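Local coordinates for envelope glycoprotein (Thogoto virus, PDB 5XEA) that probably attaches the virus to its host-cell receptor and later induces fusion of the virion with the host membrane, at residues L153-N158 against S235-H240; S29-T34 against I197-V202; V160-L165 against H174-P179; Y33-Q38 against V149-Q154. One frame throughout, in Å; residues are numbered along the deposited sequence. Where two conformers were deposited one is given.

In the fold
The four contacts cluster where two antiparallel sheets of the gp64-like fold meet, their centres about 9 to 17 Å apart. Contact 2 lies within the six-stranded sheet, pairing strands 24-35 and 197-209. Contact 3 belongs to the eight-stranded sheet, where strand 159-165 pairs with 171-174. Contacts 1 and 4 bridge the two: both use strand 133-156, set against strand 237-240 in contact 1 and against the end of strand 24-35 in contact 4. Along the chain, contacts 2 and 4 both start at strand 24-35; contact 4 closes first, contact 3 next, then contact 2, and contact 1 last. Three of the four contacts join segments distant in sequence; contact 3 is local.

Contact 1 of 4, residues L153-N158 against S235-H240; sequences LQWVKN and SHQFCH. With NAG (2-acetamido-2-deoxy-beta-D-glucopyranose), chain F.
W155 and C239 meet where the end of strand 133-156 passes a disulfide-linked hairpin: strand 237-240 is joined to its partner 243-247 through C239 and C244. The segments 153-156 and 237-240 run roughly antiparallel, at 157°, but their axes are 6.5 Å apart at the closest, and side chains do most of the joining. The indole carries the contact. W155 CB points toward the opposing strand, and chi1 -75° sets CG anti to the carbonyl carbon. Q237 crosses over one face of the ring: its CG makes a CH-pi contact with the five-membered ring, and its amide, tilted 30° from the indole plane, brings NE2 to 3.7 Å from W155 CE3. A long, flexible residue such as glutamine suits this place, laying methylenes on the ring while keeping a polar tip. C239 SG comes in obliquely, 3.9 Å from the centroid of the W155 five-membered ring, as a sulfur-aromatic contact. Near the six-membered ring, NAG C8 approaches obliquely, 3.4 Å from W155 CZ3; this acetyl methyl of a protein-linked glycan also touches Q237 and N158. The indole N-H is shared: W155 NE1 makes a weak bond to F238 O at 3.4 Å, while its stronger acceptor is Y245 O on strand 243-247. Tryptophan thus offers a broad apolar surface to glutamine, disulfide and the glycan's acetyl methyl, and its one polar atom is satisfied by backbone carbonyls.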
loop_
_atom_site.group_PDB
_atom_site.type_symbol
_atom_site.label_atom_id
_atom_site.label_comp_id
_atom_site.label_asym_id
_atom_site.label_seq_id
_atom_site.Cartn_x
_atom_site.Cartn_y
_atom_site.Cartn_z
ATOM N N LEU B 153 -3.645 -12.705 16.147
ATOM C CA LEU B 153 -3.519 -13.196 17.510
ATOM C C LEU B 153 -2.994 -12.069 18.385
ATOM O O LEU B 153 -2.398 -11.111 17.897
ATOM C CB LEU B 153 -2.589 -14.411 17.595
ATOM C CG LEU B 153 -3.032 -15.744 16.985
ATOM C CD1 LEU B 153 -1.971 -16.819 17.299
ATOM C CD2 LEU B 153 -4.423 -16.162 17.460
ATOM N N GLN B 154 -3.214 -12.191 19.688
ATOM C CA GLN B 154 -2.879 -11.093 20.582
ATOM C C GLN B 154 -2.736 -11.616 22.001
ATOM O O GLN B 154 -3.514 -12.471 22.439
ATOM C CB GLN B 154 -3.952 -9.994 20.517
ATOM C CG GLN B 154 -3.672 -8.795 21.403
ATOM C CD GLN B 154 -4.615 -7.626 21.128
ATOM O OE1 GLN B 154 -4.849 -7.251 19.972
ATOM N NE2 GLN B 154 -5.162 -7.045 22.192
ATOM N N TRP B 155 -1.745 -11.091 22.712
ATOM C CA TRP B 155 -1.561 -11.400 24.121
ATOM C C TRP B 155 -2.545 -10.587 24.944
ATOM O O TRP B 155 -2.539 -9.355 24.871
ATOM C CB TRP B 155 -0.145 -11.074 24.578
ATOM C CG TRP B 155 0.920 -12.018 24.146
ATOM C CD1 TRP B 155 1.828 -11.811 23.170
ATOM C CD2 TRP B 155 1.234 -13.291 24.725
ATOM N NE1 TRP B 155 2.672 -12.879 23.069
ATOM C CE2 TRP B 155 2.333 -13.805 24.018
ATOM C CE3 TRP B 155 0.684 -14.051 25.765
ATOM C CZ2 TRP B 155 2.909 -15.048 24.319
ATOM C CZ3 TRP B 155 1.248 -15.285 26.057
ATOM C CH2 TRP B 155 2.346 -15.770 25.335
ATOM N N VAL B 156 -3.365 -11.267 25.745
ATOM C CA VAL B 156 -4.261 -10.616 26.700
ATOM C C VAL B 156 -4.017 -11.239 28.068
ATOM O O VAL B 156 -4.350 -12.411 28.285
ATOM C CB VAL B 156 -5.739 -10.744 26.305
ATOM C CG1 VAL B 156 -6.610 -10.027 27.324
ATOM C CG2 VAL B 156 -5.973 -10.175 24.919
ATOM N N LYS B 157 -3.443 -10.459 28.984
ATOM C CA LYS B 157 -3.162 -10.882 30.359
ATOM C C LYS B 157 -2.533 -12.276 30.397
ATOM O O LYS B 157 -3.046 -13.213 31.014
ATOM C CB LYS B 157 -4.429 -10.806 31.221
ATOM C CG LYS B 157 -4.618 -9.445 31.881
ATOM C CD LYS B 157 -5.929 -9.331 32.654
ATOM C CE LYS B 157 -6.995 -8.599 31.842
ATOM N NZ LYS B 157 -7.760 -7.614 32.665
ATOM N N ASN B 158 -1.413 -12.397 29.679
ATOM C CA ASN B 158 -0.528 -13.560 29.683
ATOM C C ASN B 158 -1.117 -14.779 28.983
ATOM O O ASN B 158 -0.618 -15.895 29.178
ATOM C CB ASN B 158 -0.106 -13.926 31.109
ATOM C CG ASN B 158 0.409 -12.731 31.878
ATOM O OD1 ASN B 158 1.302 -12.025 31.413
ATOM N ND2 ASN B 158 -0.168 -12.481 33.051
ATOM N N SER B 235 8.943 -5.860 22.501
ATOM C CA SER B 235 8.898 -6.354 23.865
ATOM C C SER B 235 9.120 -7.853 23.809
ATOM O O SER B 235 9.120 -8.460 22.736
ATOM C CB SER B 235 7.570 -6.026 24.553
ATOM O OG SER B 235 6.555 -6.917 24.130
ATOM N N HIS B 236 9.317 -8.454 24.984
ATOM C CA HIS B 236 9.561 -9.892 25.028
ATOM C C HIS B 236 8.303 -10.679 24.694
ATOM O O HIS B 236 8.390 -11.800 24.181
ATOM C CB HIS B 236 10.095 -10.299 26.402
ATOM C CG HIS B 236 9.035 -10.444 27.452
ATOM N ND1 HIS B 236 8.561 -9.378 28.184
ATOM C CD2 HIS B 236 8.373 -11.536 27.905
ATOM C CE1 HIS B 236 7.645 -9.805 29.037
ATOM N NE2 HIS B 236 7.516 -11.111 28.889
ATOM N N GLN B 237 7.135 -10.107 24.963
ATOM C CA GLN B 237 5.854 -10.755 24.729
ATOM C C GLN B 237 5.161 -9.984 23.610
ATOM O O GLN B 237 4.742 -8.838 23.801
ATOM C CB GLN B 237 5.040 -10.749 26.018
ATOM C CG GLN B 237 3.856 -11.657 26.040
ATOM C CD GLN B 237 3.393 -11.916 27.453
ATOM O OE1 GLN B 237 4.068 -12.607 28.215
ATOM N NE2 GLN B 237 2.254 -11.338 27.822
ATOM N N PHE B 238 5.022 -10.619 22.452
ATOM C CA PHE B 238 4.914 -9.886 21.202
ATOM C C PHE B 238 4.077 -10.682 20.209
ATOM O O PHE B 238 4.164 -11.910 20.162
ATOM C CB PHE B 238 6.336 -9.622 20.664
ATOM C CG PHE B 238 6.375 -8.880 19.372
ATOM C CD1 PHE B 238 6.197 -7.503 19.341
ATOM C CD2 PHE B 238 6.605 -9.554 18.187
ATOM C CE1 PHE B 238 6.223 -6.804 18.139
ATOM C CE2 PHE B 238 6.636 -8.868 16.983
ATOM C CZ PHE B 238 6.439 -7.486 16.959
ATOM N N CYS B 239 3.259 -9.989 19.419
ATOM C CA CYS B 239 2.487 -10.660 18.385
ATOM C C CYS B 239 2.681 -9.954 17.052
ATOM O O CYS B 239 2.920 -8.744 16.995
ATOM C CB CYS B 239 0.982 -10.736 18.736
ATOM S SG CYS B 239 0.610 -11.581 20.309
ATOM N N HIS B 240 2.607 -10.738 15.978
ATOM C CA HIS B 240 2.599 -10.197 14.628
ATOM C C HIS B 240 1.602 -11.002 13.808
ATOM O O HIS B 240 1.814 -12.193 13.569
ATOM C CB HIS B 240 3.987 -10.221 13.983
ATOM C CG HIS B 240 3.995 -9.657 12.604
ATOM N ND1 HIS B 240 3.980 -10.451 11.477
ATOM C CD2 HIS B 240 3.961 -8.378 12.166
ATOM C CE1 HIS B 240 3.960 -9.684 10.401
ATOM N NE2 HIS B 240 3.941 -8.422 10.792
HETATM C C1 NAG F . 7.272 -16.359 28.779
HETATM C C2 NAG F . 6.148 -16.745 29.740
HETATM C C3 NAG F . 6.615 -16.612 31.185
HETATM C C4 NAG F . 7.903 -17.399 31.408
HETATM C C5 NAG F . 8.952 -16.986 30.378
HETATM C C6 NAG F . 10.205 -17.826 30.446
HETATM C C7 NAG F . 3.738 -16.455 29.389
HETATM C C8 NAG F . 2.626 -15.472 29.190
HETATM N N2 NAG F . 4.961 -15.935 29.522
HETATM O O3 NAG F . 5.566 -17.080 32.025
HETATM O O4 NAG F . 8.441 -17.146 32.701
HETATM O O5 NAG F . 8.426 -17.143 29.054
HETATM O O6 NAG F . 9.984 -19.122 29.906
HETATM O O7 NAG F . 3.539 -17.665 29.422
#

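Contact 2 of 4, residues S29-T34 against I197-V202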
loop_
_atom_site.group_PDB
_atom_site.type_symbol
_atom_site.label_atom_id
_atom_site.label_comp_id
_atom_site.label_asym_id
_atom_site.label_seq_id
_atom_site.Cartn_x
_atom_site.Cartn_y
_atom_site.Cartn_z
ATOM N N SER B 29 15.604 -17.809 21.297
ATOM C CA SER B 29 14.631 -18.823 21.648
ATOM C C SER B 29 13.325 -18.150 22.041
ATOM O O SER B 29 13.314 -17.135 22.745
ATOM C CB SER B 29 15.146 -19.700 22.787
ATOM O OG SER B 29 16.006 -20.710 22.292
ATOM N N ALA B 30 12.221 -18.718 21.573
ATOM C CA ALA B 30 10.918 -18.177 21.914
ATOM C C ALA B 30 9.873 -19.275 21.835
ATOM O O ALA B 30 10.029 -20.267 21.118
ATOM C CB ALA B 30 10.529 -17.011 20.996
ATOM N N THR B 31 8.807 -19.078 22.600
ATOM C CA THR B 31 7.592 -19.859 22.450
ATOM C C THR B 31 6.718 -19.159 21.417
ATOM O O THR B 31 6.377 -17.983 21.578
ATOM C CB THR B 31 6.855 -19.994 23.780
ATOM O OG1 THR B 31 7.742 -20.528 24.774
ATOM C CG2 THR B 31 5.668 -20.922 23.626
ATOM N N ARG B 32 6.383 -19.870 20.351
ATOM C CA ARG B 32 5.572 -19.334 19.277
ATOM C C ARG B 32 4.198 -19.984 19.309
ATOM O O ARG B 32 4.085 -21.207 19.437
ATOM C CB ARG B 32 6.229 -19.571 17.925
ATOM C CG ARG B 32 5.493 -18.899 16.804
ATOM C CD ARG B 32 6.168 -19.152 15.503
ATOM N NE ARG B 32 5.913 -20.502 15.046
ATOM C CZ ARG B 32 6.620 -21.093 14.097
ATOM N NH1 ARG B 32 7.627 -20.446 13.527
ATOM N NH2 ARG B 32 6.330 -22.331 13.724
ATOM N N TYR B 33 3.160 -19.164 19.182
ATOM C CA TYR B 33 1.780 -19.625 19.091
ATOM C C TYR B 33 1.227 -19.238 17.727
ATOM O O TYR B 33 1.196 -18.052 17.386
ATOM C CB TYR B 33 0.926 -19.011 20.194
ATOM C CG TYR B 33 1.405 -19.281 21.594
ATOM C CD1 TYR B 33 0.921 -20.368 22.319
ATOM C CD2 TYR B 33 2.327 -18.441 22.206
ATOM C CE1 TYR B 33 1.356 -20.619 23.617
ATOM C CE2 TYR B 33 2.762 -18.678 23.497
ATOM C CZ TYR B 33 2.275 -19.769 24.200
ATOM O OH TYR B 33 2.712 -20.002 25.485
ATOM N N THR B 34 0.812 -20.233 16.947
ATOM C CA THR B 34 0.192 -20.024 15.647
ATOM C C THR B 34 -1.110 -20.819 15.577
ATOM O O THR B 34 -1.475 -21.533 16.513
ATOM C CB THR B 34 1.123 -20.430 14.499
ATOM O OG1 THR B 34 1.449 -21.820 14.624
ATOM C CG2 THR B 34 2.393 -19.587 14.504
ATOM N N ILE B 197 -5.146 -22.997 18.505
ATOM C CA ILE B 197 -3.881 -22.313 18.721
ATOM C C ILE B 197 -2.863 -23.358 19.161
ATOM O O ILE B 197 -3.094 -24.092 20.127
ATOM C CB ILE B 197 -4.023 -21.187 19.756
ATOM C CG1 ILE B 197 -4.856 -20.042 19.168
ATOM C CG2 ILE B 197 -2.662 -20.692 20.194
ATOM C CD1 ILE B 197 -5.132 -18.924 20.146
ATOM N N GLN B 198 -1.746 -23.434 18.441
ATOM C CA GLN B 198 -0.707 -24.429 18.655
ATOM C C GLN B 198 0.534 -23.758 19.220
ATOM O O GLN B 198 0.937 -22.688 18.754
ATOM C CB GLN B 198 -0.372 -25.137 17.342
ATOM C CG GLN B 198 -1.608 -25.464 16.533
ATOM C CD GLN B 198 -1.300 -26.130 15.214
ATOM O OE1 GLN B 198 -0.718 -25.522 14.316
ATOM N NE2 GLN B 198 -1.700 -27.388 15.085
ATOM N N ARG B 199 1.135 -24.396 20.222
ATOM C CA ARG B 199 2.331 -23.921 20.906
ATOM C C ARG B 199 3.557 -24.662 20.381
ATOM O O ARG B 199 3.467 -25.819 19.966
ATOM C CB ARG B 199 2.177 -24.124 22.416
ATOM C CG ARG B 199 3.344 -23.686 23.269
ATOM C CD ARG B 199 3.275 -24.346 24.638
ATOM N NE ARG B 199 4.476 -24.095 25.424
ATOM C CZ ARG B 199 4.500 -23.373 26.539
ATOM N NH1 ARG B 199 3.380 -22.834 27.006
ATOM N NH2 ARG B 199 5.642 -23.196 27.191
ATOM N N GLU B 200 4.708 -23.987 20.398
ATOM C CA GLU B 200 5.902 -24.541 19.771
ATOM C C GLU B 200 7.133 -23.758 20.214
ATOM O O GLU B 200 7.085 -22.528 20.333
ATOM C CB GLU B 200 5.767 -24.507 18.245
ATOM C CG GLU B 200 6.765 -25.352 17.490
ATOM C CD GLU B 200 6.534 -25.292 15.990
ATOM O OE1 GLU B 200 5.821 -24.370 15.540
ATOM O OE2 GLU B 200 7.054 -26.162 15.258
ATOM N N GLU B 201 8.231 -24.477 20.455
ATOM C CA GLU B 201 9.492 -23.881 20.883
ATOM C C GLU B 201 10.384 -23.720 19.662
ATOM O O GLU B 201 10.658 -24.696 18.958
ATOM C CB GLU B 201 10.173 -24.746 21.944
ATOM C CG GLU B 201 9.268 -25.133 23.103
ATOM C CD GLU B 201 8.894 -23.951 23.977
ATOM O OE1 GLU B 201 9.660 -22.965 23.999
ATOM O OE2 GLU B 201 7.836 -24.005 24.643
ATOM N N VAL B 202 10.832 -22.490 19.411
ATOM C CA VAL B 202 11.472 -22.154 18.146
ATOM C C VAL B 202 12.731 -21.340 18.399
ATOM O O VAL B 202 12.921 -20.738 19.457
ATOM C CB VAL B 202 10.537 -21.360 17.195
ATOM C CG1 VAL B 202 9.312 -22.180 16.797
ATOM C CG2 VAL B 202 10.138 -20.049 17.837
HETATM O O HOH W 1 0.397 -23.705 12.940
#
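R32 and E200 form a hydrogen-bonded antiparallel pair, with R32 N to E200 O at 2.7 Å, and their side chains run alongside each other on the same face of the sheet. From R32 CB, which touches V202 CG2 at 3.9 Å, CG runs anti to the backbone N (chi1 -174°) and the chain then bends at chi3 (75°), which sets NE. R32 NE lies 3.9 Å from E200 OE1, and V202 CG1, slightly farther from NE, sits over the centre of the guanidinium, 3.9 Å above its plane. At the tip, R32 NH2 makes a salt bridge to E200 OE1 at 2.8 Å, a bent, weak bond, the two planes standing steeply to each other. NH1 pairs instead with D226, so a long arginine serves two acids. On the other face T31 OG1 donates to E201 OE1 at 3.2 Å. E201 OE2 also has weak, long salt-bridge bonds to R199 NE and NH2, and R199 CG packs against Y33 CE1. Strand 24-35 is flanked by strand 197-209 here and by strand 243-247 on its other edge.

Contact 3 of 4, residues V160-L165 against H174-P179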
loop_
_atom_site.group_PDB
_atom_site.type_symbol
_atom_site.label_atom_id
_atom_site.label_comp_id
_atom_site.label_asym_id
_atom_site.label_seq_id
_atom_site.Cartn_x
_atom_site.Cartn_y
_atom_site.Cartn_z
ATOM N N VAL B 160 -2.703 -16.093 24.926
ATOM C CA VAL B 160 -2.883 -15.800 23.512
ATOM C C VAL B 160 -4.366 -15.889 23.185
ATOM O O VAL B 160 -5.001 -16.932 23.379
ATOM C CB VAL B 160 -2.066 -16.765 22.645
ATOM C CG1 VAL B 160 -2.287 -16.463 21.166
ATOM C CG2 VAL B 160 -0.591 -16.677 23.017
ATOM N N LYS B 161 -4.924 -14.793 22.700
ATOM C CA LYS B 161 -6.317 -14.737 22.304
ATOM C C LYS B 161 -6.404 -14.525 20.799
ATOM O O LYS B 161 -5.462 -14.040 20.161
ATOM C CB LYS B 161 -7.028 -13.615 23.054
ATOM C CG LYS B 161 -7.048 -13.806 24.561
ATOM C CD LYS B 161 -7.935 -14.985 24.936
ATOM C CE LYS B 161 -8.161 -15.054 26.441
ATOM N NZ LYS B 161 -9.060 -16.187 26.799
ATOM N N VAL B 162 -7.533 -14.922 20.226
ATOM C CA VAL B 162 -7.825 -14.551 18.848
ATOM C C VAL B 162 -8.365 -13.129 18.850
ATOM O O VAL B 162 -9.154 -12.752 19.723
ATOM C CB VAL B 162 -8.815 -15.539 18.214
ATOM C CG1 VAL B 162 -9.332 -15.007 16.865
ATOM C CG2 VAL B 162 -8.168 -16.898 18.060
ATOM N N SER B 163 -7.927 -12.321 17.893
ATOM C CA SER B 163 -8.304 -10.912 17.819
ATOM C C SER B 163 -9.144 -10.726 16.565
ATOM O O SER B 163 -8.611 -10.692 15.453
ATOM C CB SER B 163 -7.061 -10.020 17.808
ATOM O OG SER B 163 -7.397 -8.643 17.775
ATOM N N THR B 164 -10.456 -10.617 16.753
ATOM C CA THR B 164 -11.383 -10.438 15.652
ATOM C C THR B 164 -11.414 -8.969 15.257
ATOM O O THR B 164 -11.533 -8.088 16.115
ATOM C CB THR B 164 -12.769 -10.942 16.053
ATOM O OG1 THR B 164 -12.769 -12.370 15.985
ATOM C CG2 THR B 164 -13.896 -10.355 15.139
ATOM N N LEU B 165 -11.278 -8.715 13.960
ATOM C CA LEU B 165 -11.077 -7.372 13.432
ATOM C C LEU B 165 -12.412 -6.825 12.939
ATOM O O LEU B 165 -13.031 -7.401 12.037
ATOM C CB LEU B 165 -10.034 -7.402 12.310
ATOM C CG LEU B 165 -8.718 -8.111 12.703
ATOM C CD1 LEU B 165 -7.732 -8.177 11.552
ATOM C CD2 LEU B 165 -8.085 -7.400 13.864
ATOM N N HIS B 174 -10.813 -12.910 22.060
ATOM C CA HIS B 174 -11.523 -14.047 22.618
ATOM C C HIS B 174 -10.687 -15.304 22.432
ATOM O O HIS B 174 -9.779 -15.355 21.596
ATOM C CB HIS B 174 -12.888 -14.228 21.964
ATOM C CG HIS B 174 -12.821 -14.369 20.477
ATOM N ND1 HIS B 174 -12.884 -15.588 19.841
ATOM C CD2 HIS B 174 -12.688 -13.441 19.499
ATOM C CE1 HIS B 174 -12.798 -15.407 18.535
ATOM N NE2 HIS B 174 -12.676 -14.113 18.302
ATOM N N SER B 175 -11.013 -16.326 23.217
ATOM C CA SER B 175 -10.360 -17.611 23.036
ATOM C C SER B 175 -10.869 -18.276 21.761
ATOM O O SER B 175 -11.964 -17.989 21.278
ATOM C CB SER B 175 -10.606 -18.510 24.243
ATOM O OG SER B 175 -11.099 -19.763 23.812
ATOM N N ALA B 176 -10.058 -19.174 21.206
ATOM C CA ALA B 176 -10.436 -19.824 19.955
ATOM C C ALA B 176 -11.664 -20.712 20.111
ATOM O O ALA B 176 -12.339 -20.995 19.117
ATOM C CB ALA B 176 -9.262 -20.640 19.402
ATOM N N GLY B 177 -11.963 -21.167 21.329
ATOM C CA GLY B 177 -13.156 -21.956 21.557
ATOM C C GLY B 177 -14.404 -21.170 21.888
ATOM O O GLY B 177 -15.493 -21.746 21.906
ATOM N N GLU B 178 -14.273 -19.868 22.165
ATOM C CA GLU B 178 -15.420 -19.011 22.452
ATOM C C GLU B 178 -15.888 -18.342 21.165
ATOM O O GLU B 178 -15.228 -17.404 20.695
ATOM C CB GLU B 178 -15.069 -17.942 23.488
ATOM C CG GLU B 178 -14.701 -18.451 24.862
ATOM C CD GLU B 178 -14.271 -17.335 25.810
ATOM O OE1 GLU B 178 -13.694 -16.332 25.331
ATOM O OE2 GLU B 178 -14.515 -17.458 27.032
ATOM N N PRO B 179 -16.998 -18.766 20.570
ATOM C CA PRO B 179 -17.520 -18.044 19.404
ATOM C C PRO B 179 -18.055 -16.687 19.827
ATOM O O PRO B 179 -18.496 -16.496 20.961
ATOM C CB PRO B 179 -18.647 -18.948 18.891
ATOM C CG PRO B 179 -18.609 -20.198 19.748
ATOM C CD PRO B 179 -17.914 -19.825 21.017
#
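V162 and H174 form a hydrogen-bonded antiparallel pair at the end of strand 171-174: V162 N gives to H174 O at 2.7 Å, and H174 N gives to V162 O at 2.9 Å. H174 CG stands between its own backbone N and carbonyl carbon (chi1 56°), and its ring turns across V162, whose CB lies over one face, 4.2 Å from the H174 centroid. Both ring nitrogens act as donors. H174 NE2 reaches T164 OG1 at 2.9 Å, nearly in the ring plane; T164 OG1 is also hydrogen-bonded to E40 OE1, and H174 NE2 has a weak bond to E40 OE2. H174 ND1 gives to S175 O at 2.9 Å from well above the carbonyl plane. Two donors on the ring would be consistent with a protonated imidazole, which the carboxylate of E40 could favour. Beyond the pair the chain folds into a type I beta turn from S175 to E178, in which E178 N closes on S175 O at 3.1 Å, coming from the face opposite to H174 ND1. Serine suits the first position because S175 OG also accepts from G177 N at 3.0 Å, an ST turn. S175 N has a weak bond to E178 OE1. Branched V162 serves a second neighbour through CG2, which meets A176 CB, within the turn, at 4.1 Å, while K161 CB and CD touch the backbone of H174 and S175.

Contact 4 of 4, residues Y33-Q38 against V149-Q154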
loop_
_atom_site.group_PDB
_atom_site.type_symbol
_atom_site.label_atom_id
_atom_site.label_comp_id
_atom_site.label_asym_id
_atom_site.label_seq_id
_atom_site.Cartn_x
_atom_site.Cartn_y
_atom_site.Cartn_z
ATOM N N TYR B 33 3.160 -19.164 19.182
ATOM C CA TYR B 33 1.780 -19.625 19.091
ATOM C C TYR B 33 1.227 -19.238 17.727
ATOM O O TYR B 33 1.196 -18.052 17.386
ATOM C CB TYR B 33 0.926 -19.011 20.194
ATOM C CG TYR B 33 1.405 -19.281 21.594
ATOM C CD1 TYR B 33 0.921 -20.368 22.319
ATOM C CD2 TYR B 33 2.327 -18.441 22.206
ATOM C CE1 TYR B 33 1.356 -20.619 23.617
ATOM C CE2 TYR B 33 2.762 -18.678 23.497
ATOM C CZ TYR B 33 2.275 -19.769 24.200
ATOM O OH TYR B 33 2.712 -20.002 25.485
ATOM N N THR B 34 0.812 -20.233 16.947
ATOM C CA THR B 34 0.192 -20.024 15.647
ATOM C C THR B 34 -1.110 -20.819 15.577
ATOM O O THR B 34 -1.475 -21.533 16.513
ATOM C CB THR B 34 1.123 -20.430 14.499
ATOM O OG1 THR B 34 1.449 -21.820 14.624
ATOM C CG2 THR B 34 2.393 -19.587 14.504
ATOM N N THR B 35 -1.804 -20.702 14.445
ATOM C CA THR B 35 -3.109 -21.315 14.259
ATOM C C THR B 35 -3.083 -22.286 13.084
ATOM O O THR B 35 -2.287 -22.153 12.147
ATOM C CB THR B 35 -4.223 -20.256 14.029
ATOM O OG1 THR B 35 -3.838 -19.354 12.987
ATOM C CG2 THR B 35 -4.495 -19.464 15.297
ATOM N N SER B 36 -3.992 -23.263 13.154
ATOM C CA SER B 36 -4.148 -24.239 12.079
ATOM C C SER B 36 -4.542 -23.573 10.763
ATOM O O SER B 36 -4.019 -23.928 9.701
ATOM C CB SER B 36 -5.194 -25.283 12.474
ATOM O OG SER B 36 -5.483 -25.232 13.867
ATOM N N ALA B 37 -5.466 -22.617 10.809
ATOM C CA ALA B 37 -5.942 -21.924 9.619
ATOM C C ALA B 37 -5.726 -20.421 9.758
ATOM O O ALA B 37 -5.410 -19.907 10.834
ATOM C CB ALA B 37 -7.419 -22.235 9.360
ATOM N N GLN B 38 -5.886 -19.708 8.644
ATOM C CA GLN B 38 -5.671 -18.264 8.610
ATOM C C GLN B 38 -6.968 -17.461 8.452
ATOM O O GLN B 38 -6.912 -16.271 8.112
ATOM C CB GLN B 38 -4.689 -17.911 7.492
ATOM C CG GLN B 38 -3.395 -18.713 7.544
ATOM C CD GLN B 38 -2.158 -17.835 7.588
ATOM O OE1 GLN B 38 -1.528 -17.680 8.637
ATOM N NE2 GLN B 38 -1.801 -17.257 6.446
ATOM N N VAL B 149 -12.907 -14.447 7.159
ATOM C CA VAL B 149 -12.256 -13.172 7.425
ATOM C C VAL B 149 -10.931 -13.431 8.138
ATOM O O VAL B 149 -10.843 -14.313 9.002
ATOM C CB VAL B 149 -13.153 -12.236 8.257
ATOM C CG1 VAL B 149 -14.460 -11.844 7.468
ATOM C CG2 VAL B 149 -13.470 -12.869 9.591
ATOM N N PHE B 150 -9.899 -12.667 7.779
ATOM C CA PHE B 150 -8.618 -12.850 8.453
ATOM C C PHE B 150 -8.690 -12.278 9.866
ATOM O O PHE B 150 -9.621 -11.546 10.224
ATOM C CB PHE B 150 -7.463 -12.203 7.669
ATOM C CG PHE B 150 -7.583 -10.692 7.503
ATOM C CD1 PHE B 150 -7.125 -9.825 8.485
ATOM C CD2 PHE B 150 -8.120 -10.154 6.344
ATOM C CE1 PHE B 150 -7.228 -8.449 8.313
ATOM C CE2 PHE B 150 -8.217 -8.798 6.162
ATOM C CZ PHE B 150 -7.775 -7.940 7.140
ATOM N N PHE B 151 -7.691 -12.620 10.680
ATOM C CA PHE B 151 -7.684 -12.207 12.075
ATOM C C PHE B 151 -6.238 -12.034 12.518
ATOM O O PHE B 151 -5.305 -12.322 11.770
ATOM C CB PHE B 151 -8.426 -13.226 12.954
ATOM C CG PHE B 151 -7.791 -14.603 12.952
ATOM C CD1 PHE B 151 -6.830 -14.942 13.890
ATOM C CD2 PHE B 151 -8.141 -15.538 11.993
ATOM C CE1 PHE B 151 -6.231 -16.207 13.877
ATOM C CE2 PHE B 151 -7.560 -16.788 11.964
ATOM C CZ PHE B 151 -6.595 -17.126 12.908
ATOM N N ASN B 152 -6.067 -11.516 13.734
ATOM C CA ASN B 152 -4.782 -11.466 14.408
ATOM C C ASN B 152 -4.827 -12.351 15.645
ATOM O O ASN B 152 -5.904 -12.709 16.135
ATOM C CB ASN B 152 -4.414 -10.040 14.840
ATOM C CG ASN B 152 -3.998 -9.158 13.673
ATOM O OD1 ASN B 152 -3.507 -9.637 12.642
ATOM N ND2 ASN B 152 -4.182 -7.854 13.840
ATOM N N LEU B 153 -3.645 -12.705 16.147
ATOM C CA LEU B 153 -3.519 -13.196 17.510
ATOM C C LEU B 153 -2.994 -12.069 18.385
ATOM O O LEU B 153 -2.398 -11.111 17.897
ATOM C CB LEU B 153 -2.589 -14.411 17.595
ATOM C CG LEU B 153 -3.032 -15.744 16.985
ATOM C CD1 LEU B 153 -1.971 -16.819 17.299
ATOM C CD2 LEU B 153 -4.423 -16.162 17.460
ATOM N N GLN B 154 -3.214 -12.191 19.688
ATOM C CA GLN B 154 -2.879 -11.093 20.582
ATOM C C GLN B 154 -2.736 -11.616 22.001
ATOM O O GLN B 154 -3.514 -12.471 22.439
ATOM C CB GLN B 154 -3.952 -9.994 20.517
ATOM C CG GLN B 154 -3.672 -8.795 21.403
ATOM C CD GLN B 154 -4.615 -7.626 21.128
ATOM O OE1 GLN B 154 -4.849 -7.251 19.972
ATOM N NE2 GLN B 154 -5.162 -7.045 22.192
#
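The strand segments 33-35 and 152-154, which carry T35 and L153, run at 150° to each other with axes 8.8 Å apart, too far for a backbone ladder, and no hydrogen bond crosses. They draw closer toward Q38 on one side and F150 on the other, whose CA atoms are 6.2 Å apart. Side chains make the contact. L153 reaches across with its two methyls: CD1 lies 3.4 Å from Y33 O, and CD2 meets T35 CG2 tip to tip at 3.9 Å, a fit for a branched leucine. F151 points its ring edge at polar atoms, CZ lying 3.5 Å from T35 OG1 and 3.7 Å from A37 O, near the ring plane. T35 OG1 itself donates to A37 O at 2.7 Å, which settles its hydroxyl beside the aromatic rim. Q38 C lies 3.6 Å from F151 CE2, approaching the ring obliquely. Around this core, F195 lies nearly parallel to F151, Y242 meets it edge-to-face, I197 of strand 197-209 touches L153 and T35, and V162 of strand 159-165 touches F151.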